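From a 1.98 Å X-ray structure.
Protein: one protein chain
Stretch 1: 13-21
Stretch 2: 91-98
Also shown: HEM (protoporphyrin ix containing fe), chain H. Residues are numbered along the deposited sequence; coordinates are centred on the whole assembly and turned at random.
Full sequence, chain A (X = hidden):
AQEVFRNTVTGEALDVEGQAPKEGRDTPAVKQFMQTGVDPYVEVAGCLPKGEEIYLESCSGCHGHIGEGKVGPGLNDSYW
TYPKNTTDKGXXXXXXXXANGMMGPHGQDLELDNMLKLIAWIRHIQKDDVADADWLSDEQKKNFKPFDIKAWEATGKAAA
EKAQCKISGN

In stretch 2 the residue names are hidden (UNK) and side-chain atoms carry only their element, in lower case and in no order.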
# COMPACT_ATOMS: atom_id res chain seq x y z
N ALA A 13 -13.22 -14.42 -6.79
CA ALA A 13 -13.24 -14.10 -5.38
C ALA A 13 -11.87 -14.43 -4.75
O ALA A 13 -11.32 -15.53 -4.93
CB ALA A 13 -14.36 -14.88 -4.67
N LEU A 14 -11.32 -13.45 -4.04
CA LEU A 14 -10.16 -13.68 -3.23
C LEU A 14 -10.58 -14.29 -1.90
O LEU A 14 -11.45 -13.75 -1.25
CB LEU A 14 -9.45 -12.35 -3.01
CG LEU A 14 -8.18 -12.07 -3.83
CD1 LEU A 14 -8.12 -12.82 -5.15
CD2 LEU A 14 -7.92 -10.56 -3.96
N ASP A 15 -9.97 -15.40 -1.46
CA ASP A 15 -10.35 -15.93 -0.14
C ASP A 15 -9.45 -15.37 0.95
O ASP A 15 -8.54 -16.03 1.44
CB ASP A 15 -10.44 -17.47 -0.13
CG ASP A 15 -10.77 -18.05 1.25
OD1 ASP A 15 -10.49 -19.24 1.42
OD2 ASP A 15 -11.31 -17.36 2.15
N VAL A 16 -9.73 -14.12 1.31
CA VAL A 16 -8.94 -13.37 2.28
C VAL A 16 -8.77 -14.11 3.62
O VAL A 16 -7.67 -14.37 4.05
CB VAL A 16 -9.47 -11.92 2.45
CG1 VAL A 16 -8.68 -11.19 3.52
CG2 VAL A 16 -9.41 -11.17 1.12
N GLU A 17 -9.88 -14.51 4.25
CA GLU A 17 -9.78 -15.19 5.56
C GLU A 17 -9.09 -16.55 5.49
O GLU A 17 -8.45 -17.00 6.44
CB GLU A 17 -11.17 -15.36 6.15
CG GLU A 17 -12.15 -14.28 5.74
CD GLU A 17 -12.32 -13.21 6.79
OE1 GLU A 17 -12.50 -12.03 6.41
OE2 GLU A 17 -12.28 -13.57 8.00
N GLY A 18 -9.21 -17.20 4.34
CA GLY A 18 -8.62 -18.50 4.18
C GLY A 18 -7.13 -18.43 3.94
O GLY A 18 -6.39 -19.32 4.37
N GLN A 19 -6.69 -17.35 3.28
CA GLN A 19 -5.33 -17.26 2.75
C GLN A 19 -4.41 -16.37 3.54
O GLN A 19 -3.22 -16.67 3.64
CB GLN A 19 -5.35 -16.88 1.25
CG GLN A 19 -5.74 -18.04 0.29
CD GLN A 19 -4.61 -19.05 0.06
OE1 GLN A 19 -3.56 -18.72 -0.49
NE2 GLN A 19 -4.84 -20.30 0.47
N ALA A 20 -4.93 -15.28 4.10
CA ALA A 20 -4.14 -14.42 4.97
C ALA A 20 -3.58 -15.18 6.19
O ALA A 20 -4.24 -16.08 6.71
CB ALA A 20 -4.95 -13.27 5.40
N PRO A 21 -2.36 -14.82 6.66
CA PRO A 21 -1.82 -15.34 7.93
C PRO A 21 -2.86 -15.27 9.05
O PRO A 21 -3.70 -14.38 9.03
CB PRO A 21 -0.69 -14.36 8.24
CG PRO A 21 -0.21 -13.92 6.88
CD PRO A 21 -1.41 -13.91 5.98
N UNK A 91 -5.61 -1.75 -4.92
CA UNK A 91 -4.21 -2.01 -4.63
C UNK A 91 -4.07 -3.24 -3.72
O UNK A 91 -3.28 -4.18 -3.99
c UNK A 91 -2.04 -0.82 -3.78
c UNK A 91 -1.40 0.52 -3.40
c UNK A 91 -1.42 -1.34 -5.02
c UNK A 91 -3.55 -0.74 -4.02
N UNK A 92 -4.88 -3.29 -2.68
CA UNK A 92 -4.88 -4.44 -1.81
C UNK A 92 -5.14 -5.73 -2.64
O UNK A 92 -4.43 -6.75 -2.48
c UNK A 92 -5.69 -6.81 2.12
c UNK A 92 -5.94 -4.24 -0.70
c UNK A 92 -6.68 -7.73 1.76
c UNK A 92 -7.17 -6.41 -0.18
c UNK A 92 -6.19 -5.47 0.16
c UNK A 92 -7.41 -7.53 0.60
c UNK A 92 -5.45 -5.69 1.32
N UNK A 93 -6.17 -5.67 -3.50
CA UNK A 93 -6.59 -6.85 -4.26
C UNK A 93 -5.43 -7.26 -5.21
O UNK A 93 -5.10 -8.44 -5.31
c UNK A 93 -9.15 -6.31 -4.27
o UNK A 93 -11.51 -6.38 -4.92
c UNK A 93 -10.36 -5.87 -5.14
o UNK A 93 -10.17 -5.02 -6.04
c UNK A 93 -7.89 -6.53 -5.06
N UNK A 94 -4.76 -6.29 -5.84
CA UNK A 94 -3.63 -6.60 -6.74
C UNK A 94 -2.51 -7.27 -5.97
O UNK A 94 -2.01 -8.33 -6.37
c UNK A 94 -3.17 -5.34 -7.46
o UNK A 94 -4.27 -4.86 -8.22
c UNK A 94 -1.95 -5.61 -8.38
N UNK A 95 -2.15 -6.69 -4.82
CA UNK A 95 -1.11 -7.28 -3.98
C UNK A 95 -1.53 -8.62 -3.44
O UNK A 95 -0.75 -9.56 -3.53
c UNK A 95 -0.25 -3.80 -2.47
c UNK A 95 -0.63 -6.33 -2.85
c UNK A 95 -0.25 -5.00 -3.47
c UNK A 95 0.61 -6.94 -2.10
N UNK A 96 -2.76 -8.72 -2.92
CA UNK A 96 -3.22 -9.93 -2.26
C UNK A 96 -3.30 -11.08 -3.26
O UNK A 96 -2.76 -12.15 -3.02
c UNK A 96 -4.62 -9.76 -1.58
c UNK A 96 -5.11 -11.54 1.71
c UNK A 96 -5.28 -12.13 -0.99
c UNK A 96 -4.87 -10.57 0.77
c UNK A 96 -4.93 -10.83 -0.59
c UNK A 96 -5.44 -12.82 1.32
c UNK A 96 -5.55 -13.12 -0.03
N UNK A 97 -4.01 -10.85 -4.37
CA UNK A 97 -4.31 -11.93 -5.31
C UNK A 97 -3.36 -11.98 -6.48
O UNK A 97 -3.36 -12.97 -7.19
N UNK A 98 -2.55 -10.94 -6.69
CA UNK A 98 -1.59 -10.88 -7.80
C UNK A 98 -2.16 -10.33 -9.12
O UNK A 98 -3.31 -9.89 -9.15
CHA HEM H . 2.31 -5.41 -11.24
CHB HEM H . 2.81 -4.35 -6.51
CHC HEM H . 6.17 -7.83 -5.90
CHD HEM H . 6.49 -7.96 -10.74
C1A HEM H . 2.06 -4.84 -9.99
C2A HEM H . 1.00 -3.91 -9.61
C3A HEM H . 1.17 -3.61 -8.33
C4A HEM H . 2.31 -4.35 -7.80
CMA HEM H . 0.31 -2.64 -7.46
CAA HEM H . -0.06 -3.33 -10.57
CBA HEM H . 0.57 -2.08 -11.20
CGA HEM H . -0.41 -1.28 -12.04
O1A HEM H . -1.65 -1.49 -11.92
O2A HEM H . 0.05 -0.44 -12.85
C1B HEM H . 3.72 -5.23 -5.91
C2B HEM H . 4.15 -5.34 -4.51
C3B HEM H . 4.94 -6.29 -4.36
C4B HEM H . 5.24 -6.87 -5.63
CMB HEM H . 3.66 -4.34 -3.47
CAB HEM H . 5.33 -6.93 -3.02
CBB HEM H . 4.43 -7.33 -2.18
C1C HEM H . 6.58 -8.16 -7.17
C2C HEM H . 7.53 -9.23 -7.55
C3C HEM H . 7.65 -9.21 -8.86
C4C HEM H . 6.69 -8.24 -9.41
CMC HEM H . 8.54 -9.76 -6.54
CAC HEM H . 8.73 -9.86 -9.79
CBC HEM H . 9.03 -11.11 -9.54
C1D HEM H . 5.38 -7.40 -11.35
C2D HEM H . 5.05 -7.47 -12.76
C3D HEM H . 3.75 -6.69 -12.91
C4D HEM H . 3.42 -6.19 -11.59
CMD HEM H . 5.85 -8.21 -13.87
CAD HEM H . 2.89 -6.45 -14.21
CBD HEM H . 1.73 -7.44 -14.03
CGD HEM H . 0.55 -7.17 -14.92
O1D HEM H . -0.48 -7.85 -14.81
O2D HEM H . 0.64 -6.23 -15.73
NA HEM H . 2.83 -5.06 -8.87
NB HEM H . 4.51 -6.17 -6.54
NC HEM H . 6.05 -7.62 -8.33
ND HEM H . 4.42 -6.62 -10.72
FE HEM H . 4.39 -6.43 -8.58

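Position 91 carries four side-chain carbons, forked at the second. None reaches stretch 1. One fork carbon lies 3.3 Å from HEM CMA. The fork at the second carbon makes this Leu91; the close atom is CD1, and the side chain lies against the heme.

Position 92 has one carbon and then a ring of six carbons, with no oxygen. Its CA-to-CB bond points sideways, but the ring end comes nearer to stretch 1. A ring carbon of position 92 lies 4.2 Å from Val16 CG2, which sits at the ring edge. That is Phe92, and the ring carbon is CE2.

Position 93 has three carbons in a row, the third carrying two oxygens. Its CB is 4.2 Å from Leu14 CD2, and its backbone O is 3.8 Å from the same Leu14 CD2. The contact uses the base of the side chain. This is a carboxylate on a two-carbon arm, so Glu93. Glu93 OE2 is hydrogen-bonded elsewhere in the structure.

Position 94 has one carbon bearing one oxygen and one carbon. Its CA-to-CB bond points away from stretch 1. The branch identifies Thr94. Thr94 CG2 lies 3.6 Å from HEM C2A.

Position 95 has four carbons, forked at the first, with one arm two carbons long. It is out of reach of stretch 1. This is Ile95, and its CG2 is 3.8 Å from HEM CBB.

Position 96 again has one carbon and a six-carbon ring. The CA-to-CB bond points toward stretch 1. The ring carbon farthest from CB is 3.7 Å from Val16 CA and also 3.7 Å from Ala20 N. Val16 CG2 lies over one ring face, while Gln19 CB and Ala20 N lie at the edge. Leu14 CG approaches obliquely, 4.1 Å from another ring carbon of position 96. It is Phe96; these two ring carbons are CZ and CD1.

Position 97 has no side-chain atoms. The CA of position 97 is 3.9 Å from Leu14 CD1. An ideal CB would fall 2.7 Å from Leu14 CD1, a clash, so the bare backbone makes room for the leucine. It is Gly97.

Position 98 also lacks side-chain atoms and does not touch stretch 1. It is Gly98, the first residue past the helix. Its phi is positive, and at these backbone angles a CB would be jammed against the preceding carbonyl O.

The short helix of stretch 1 begins after Asp15, whose OD2 accepts a weak capping bond from Gly18 N at 3.0 Å. The contact is mainly apolar packing, with no hydrogen bond across it. Phe96 contributes the largest covered area, against Leu14, Val16, Gln19 and Ala20. Val16 also reaches the edge of the Phe92 ring. Leu14 also packs on Glu93 and lies over Gly97.

Stretch 2, residues 91-98: LFETIFGG
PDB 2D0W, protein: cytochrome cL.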